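Local coordinates for LAS seventeen-binding protein 3 (Saccharomyces cerevisiae, PDB 1OOT) that interacts with the actin regulator LAS17 and probably binds actin filaments and phosphatidylinositol, this piece being its SH3 domain, at residues A[36-41]-A[53-58]. Residues are numbered along the deposited sequence; the frame is centred on the assembly and turned at random.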
ATOM      1  N   SER A  36      -3.369   5.740  11.796  1.00 14.31           N
ATOM      2  CA  SER A  36      -4.378   4.691  11.708  1.00 14.38           C
ATOM      3  C   SER A  36      -4.135   3.823  10.511  1.00 13.35           C
ATOM      4  O   SER A  36      -3.971   4.295   9.392  1.00 13.54           O
ATOM      5  CB  SER A  36      -5.755   5.262  11.547  1.00 14.15           C
ATOM      6  OG  SER A  36      -6.745   4.305  11.184  1.00 15.56           O
ATOM      7  N   GLN A  37      -4.232   2.522  10.758  1.00 14.67           N
ATOM      8  CA  GLN A  37      -4.143   1.561   9.685  1.00 15.60           C
ATOM      9  C   GLN A  37      -5.445   1.349   8.908  1.00 14.69           C
ATOM     10  O   GLN A  37      -5.575   0.456   8.118  1.00 17.30           O
ATOM     11  CB  GLN A  37      -3.600   0.247  10.225  1.00 20.73           C
ATOM     12  CG  GLN A  37      -2.631  -0.184   9.121  1.00 26.62           C
ATOM     13  CD  GLN A  37      -1.764  -1.352   9.350  1.00 24.44           C
ATOM     14  OE1 GLN A  37      -1.579  -2.123   8.419  1.00 28.10           O
ATOM     15  NE2 GLN A  37      -1.160  -1.442  10.496  1.00 21.55           N
ATOM     16  N   ASN A  38      -6.412   2.264   9.096  1.00 11.93           N
ATOM     17  CA  ASN A  38      -7.628   2.337   8.321  1.00 13.71           C
ATOM     18  C   ASN A  38      -7.626   3.491   7.361  1.00 13.42           C
ATOM     19  O   ASN A  38      -8.614   3.736   6.678  1.00 16.73           O
ATOM     20  CB  ASN A  38      -8.846   2.383   9.232  1.00 14.33           C
ATOM     21  CG  ASN A  38      -9.128   1.068   9.866  1.00 17.19           C
ATOM     22  OD1 ASN A  38      -9.435   0.991  11.078  1.00 19.11           O
ATOM     23  ND2 ASN A  38      -9.060   0.019   9.083  1.00 15.80           N
ATOM     24  N   ASP A  39      -6.528   4.218   7.290  1.00 11.89           N
ATOM     25  CA  ASP A  39      -6.444   5.357   6.379  1.00 12.06           C
ATOM     26  C   ASP A  39      -5.806   4.914   5.082  1.00 11.39           C
ATOM     27  O   ASP A  39      -5.317   3.784   4.943  1.00 12.91           O
ATOM     28  CB  ASP A  39      -5.551   6.422   7.023  1.00 12.68           C
ATOM     29  CG  ASP A  39      -6.177   7.084   8.198  1.00 12.88           C
ATOM     30  OD1 ASP A  39      -7.424   7.042   8.291  1.00 13.68           O
ATOM     31  OD2 ASP A  39      -5.457   7.622   9.071  1.00 11.46           O
ATOM     32  N   TRP A  40      -5.704   5.823   4.159  0.50 10.60           N
ATOM     33  CA  TRP A  40      -5.002   5.491   2.962  0.50  9.55           C
ATOM     34  C   TRP A  40      -3.589   5.997   3.177  0.50 10.99           C
ATOM     35  O   TRP A  40      -3.391   7.100   3.664  0.50 11.57           O
ATOM     36  CB  TRP A  40      -5.728   6.120   1.788  0.50 10.34           C
ATOM     37  CG  TRP A  40      -6.981   5.379   1.456  0.50  9.75           C
ATOM     38  CD1 TRP A  40      -8.050   5.194   2.262  0.50 13.20           C
ATOM     39  CD2 TRP A  40      -7.283   4.723   0.239  0.50  9.89           C
ATOM     40  NE1 TRP A  40      -9.010   4.452   1.621  0.50 14.59           N
ATOM     41  CE2 TRP A  40      -8.545   4.126   0.378  0.50 12.32           C
ATOM     42  CE3 TRP A  40      -6.597   4.529  -0.947  0.50  9.28           C
ATOM     43  CZ2 TRP A  40      -9.175   3.444  -0.658  0.50 11.79           C
ATOM     44  CZ3 TRP A  40      -7.207   3.829  -1.954  0.50 10.69           C
ATOM     45  CH2 TRP A  40      -8.477   3.262  -1.789  0.50  9.20           C
ATOM     46  N   TRP A  41      -2.621   5.110   2.935  1.00 10.79           N
ATOM     47  CA  TRP A  41      -1.218   5.404   3.039  1.00 11.08           C
ATOM     48  C   TRP A  41      -0.641   5.524   1.636  1.00  9.97           C
ATOM     49  O   TRP A  41      -1.314   5.225   0.655  1.00 11.24           O
ATOM     50  CB  TRP A  41      -0.495   4.310   3.851  1.00 11.52           C
ATOM     51  CG  TRP A  41      -0.858   4.287   5.304  1.00 10.93           C
ATOM     52  CD1 TRP A  41      -1.680   5.131   5.996  1.00 10.54           C
ATOM     53  CD2 TRP A  41      -0.346   3.370   6.260  1.00 11.44           C
ATOM     54  NE1 TRP A  41      -1.715   4.771   7.319  1.00 11.64           N
ATOM     55  CE2 TRP A  41      -0.917   3.679   7.506  1.00 10.35           C
ATOM     56  CE3 TRP A  41       0.520   2.268   6.164  1.00 13.81           C
ATOM     57  CZ2 TRP A  41      -0.622   2.965   8.651  1.00 14.52           C
ATOM     58  CZ3 TRP A  41       0.765   1.522   7.308  1.00 16.10           C
ATOM     59  CH2 TRP A  41       0.200   1.876   8.527  1.00 16.54           C
ATOM     60  N   PRO A  53      -5.396   1.479   0.652  0.50 10.79           N
ATOM     61  CA  PRO A  53      -5.986   1.285   1.990  0.50 10.56           C
ATOM     62  C   PRO A  53      -5.011   0.533   2.902  0.50 10.35           C
ATOM     63  O   PRO A  53      -4.587  -0.601   2.613  0.50 12.90           O
ATOM     64  CB  PRO A  53      -7.218   0.419   1.717  0.50 11.91           C
ATOM     65  CG  PRO A  53      -6.978  -0.229   0.400  0.50 10.85           C
ATOM     66  CD  PRO A  53      -6.040   0.633  -0.364  0.50 12.55           C
ATOM     67  N   ALA A  54      -4.644   1.175   4.000  1.00 11.22           N
ATOM     68  CA  ALA A  54      -3.599   0.646   4.802  1.00 10.99           C
ATOM     69  C   ALA A  54      -3.992  -0.640   5.474  1.00 10.57           C
ATOM     70  O   ALA A  54      -3.101  -1.425   5.883  1.00 12.58           O
ATOM     71  CB  ALA A  54      -3.164   1.641   5.818  1.00 12.84           C
ATOM     72  N   ASN A  55      -5.279  -0.897   5.625  1.00 11.26           N
ATOM     73  CA  ASN A  55      -5.677  -2.128   6.309  1.00 11.74           C
ATOM     74  C   ASN A  55      -5.310  -3.364   5.520  1.00 11.24           C
ATOM     75  O   ASN A  55      -5.205  -4.455   6.089  1.00 12.25           O
ATOM     76  CB  ASN A  55      -7.172  -2.114   6.656  1.00 12.81           C
ATOM     77  CG  ASN A  55      -8.026  -1.759   5.473  1.00 15.38           C
ATOM     78  OD1 ASN A  55      -7.978  -0.615   4.978  1.00 16.08           O
ATOM     79  ND2 ASN A  55      -8.829  -2.718   5.009  1.00 16.75           N
ATOM     80  N   TYR A  56      -5.114  -3.200   4.205  1.00 11.04           N
ATOM     81  CA  TYR A  56      -4.738  -4.320   3.352  1.00 12.03           C
ATOM     82  C   TYR A  56      -3.313  -4.833   3.535  1.00 12.29           C
ATOM     83  O   TYR A  56      -2.953  -5.821   2.900  1.00 13.27           O
ATOM     84  CB  TYR A  56      -4.918  -3.980   1.903  1.00 12.05           C
ATOM     85  CG  TYR A  56      -6.296  -3.860   1.314  1.00 16.29           C
ATOM     86  CD1 TYR A  56      -7.363  -3.526   2.048  1.00 23.27           C
ATOM     87  CD2 TYR A  56      -6.507  -4.227   0.001  1.00 20.71           C
ATOM     88  CE1 TYR A  56      -8.639  -3.400   1.473  1.00 21.83           C
ATOM     89  CE2 TYR A  56      -7.751  -4.124  -0.579  1.00 21.43           C
ATOM     90  CZ  TYR A  56      -8.791  -3.633   0.149  1.00 20.67           C
ATOM     91  OH  TYR A  56     -10.075  -3.540  -0.364  1.00 22.97           O
ATOM     92  N   VAL A  57      -2.502  -4.128   4.321  1.00 12.27           N
ATOM     93  CA  VAL A  57      -1.095  -4.506   4.496  1.00 11.38           C
ATOM     94  C   VAL A  57      -0.720  -4.712   5.945  1.00 12.44           C
ATOM     95  O   VAL A  57      -1.453  -4.249   6.853  1.00 14.27           O
ATOM     96  CB  VAL A  57      -0.141  -3.467   3.863  1.00 12.95           C
ATOM     97  CG1 VAL A  57      -0.536  -3.184   2.416  1.00 13.80           C
ATOM     98  CG2 VAL A  57      -0.046  -2.164   4.699  1.00 13.36           C
ATOM     99  N   GLU A  58       0.359  -5.482   6.152  1.00 13.28           N
ATOM    100  CA  GLU A  58       0.875  -5.762   7.483  1.00 14.36           C
ATOM    101  C   GLU A  58       2.320  -5.248   7.517  1.00 16.17           C
ATOM    102  O   GLU A  58       3.132  -5.645   6.724  1.00 14.72           O
ATOM    103  CB  GLU A  58       0.832  -7.234   7.774  1.00 18.80           C
ATOM    104  CG  GLU A  58       1.394  -7.551   9.175  1.00 24.28           C
ATOM    105  CD  GLU A  58       1.341  -9.026   9.512  1.00 35.09           C
ATOM    106  OE1 GLU A  58       0.308  -9.673   9.254  1.00 41.17           O
ATOM    107  OE2 GLU A  58       2.328  -9.549  10.073  1.00 43.31           O
TER
HETATM  108  O   HOH W   1      -9.935   1.412   5.368  1.00 26.33           O
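A54 presses its methyl group onto W41: CB lies 3.4 Å from the centroid of the five-membered ring and 13° off the ring normal, a CH-pi contact over the middle of the indole face. W41 has its CG beside its own backbone N (chi1 -69°). One residue earlier in each segment, W40 and P53 form an antiparallel non-hydrogen-bonded pair. There, in the conformers modelled here, the proline lies across the six-membered ring of W40, CD standing 3.9 Å from its centroid, while P53 N sits over the same indole, shifted toward the rim; both residues have a second conformer, which makes the exact stacking less certain. Between the two tryptophan contacts, A54 N donates to D39 O at 2.9 Å in a fairly straight bond that meets the carbonyl almost end-on. Farther out, one water donates to both N38 O and N55 OD1, and N38 ND2 packs 3.7 Å from N55 CB, the two side chains crossing at about a right angle.

Behind this first shell, a type I turn from S36 to D39 brings the D39 carbonyl round to A54; S36 OG accepts from N38 N at 2.9 Å, an ST turn. The indole NH of W41 makes a weak bond to S36 O and a further one to S34 OG, which also bonds D39 OD2, so that the hydroxyl links the indole to the turn. A leucine in place of W41 would probably leave A54 CB without its flat aromatic seat and S34 OG without the indole NH.

The contact packs the turn before strand 40-45 against the 3-10 segment 54-56, characteristic of SH3 domains. W40, P53 and Y56, one of whose ring faces carries P53 CG, lie side by side, consistent with the groove by which SH3 domains recognise proline-rich peptides.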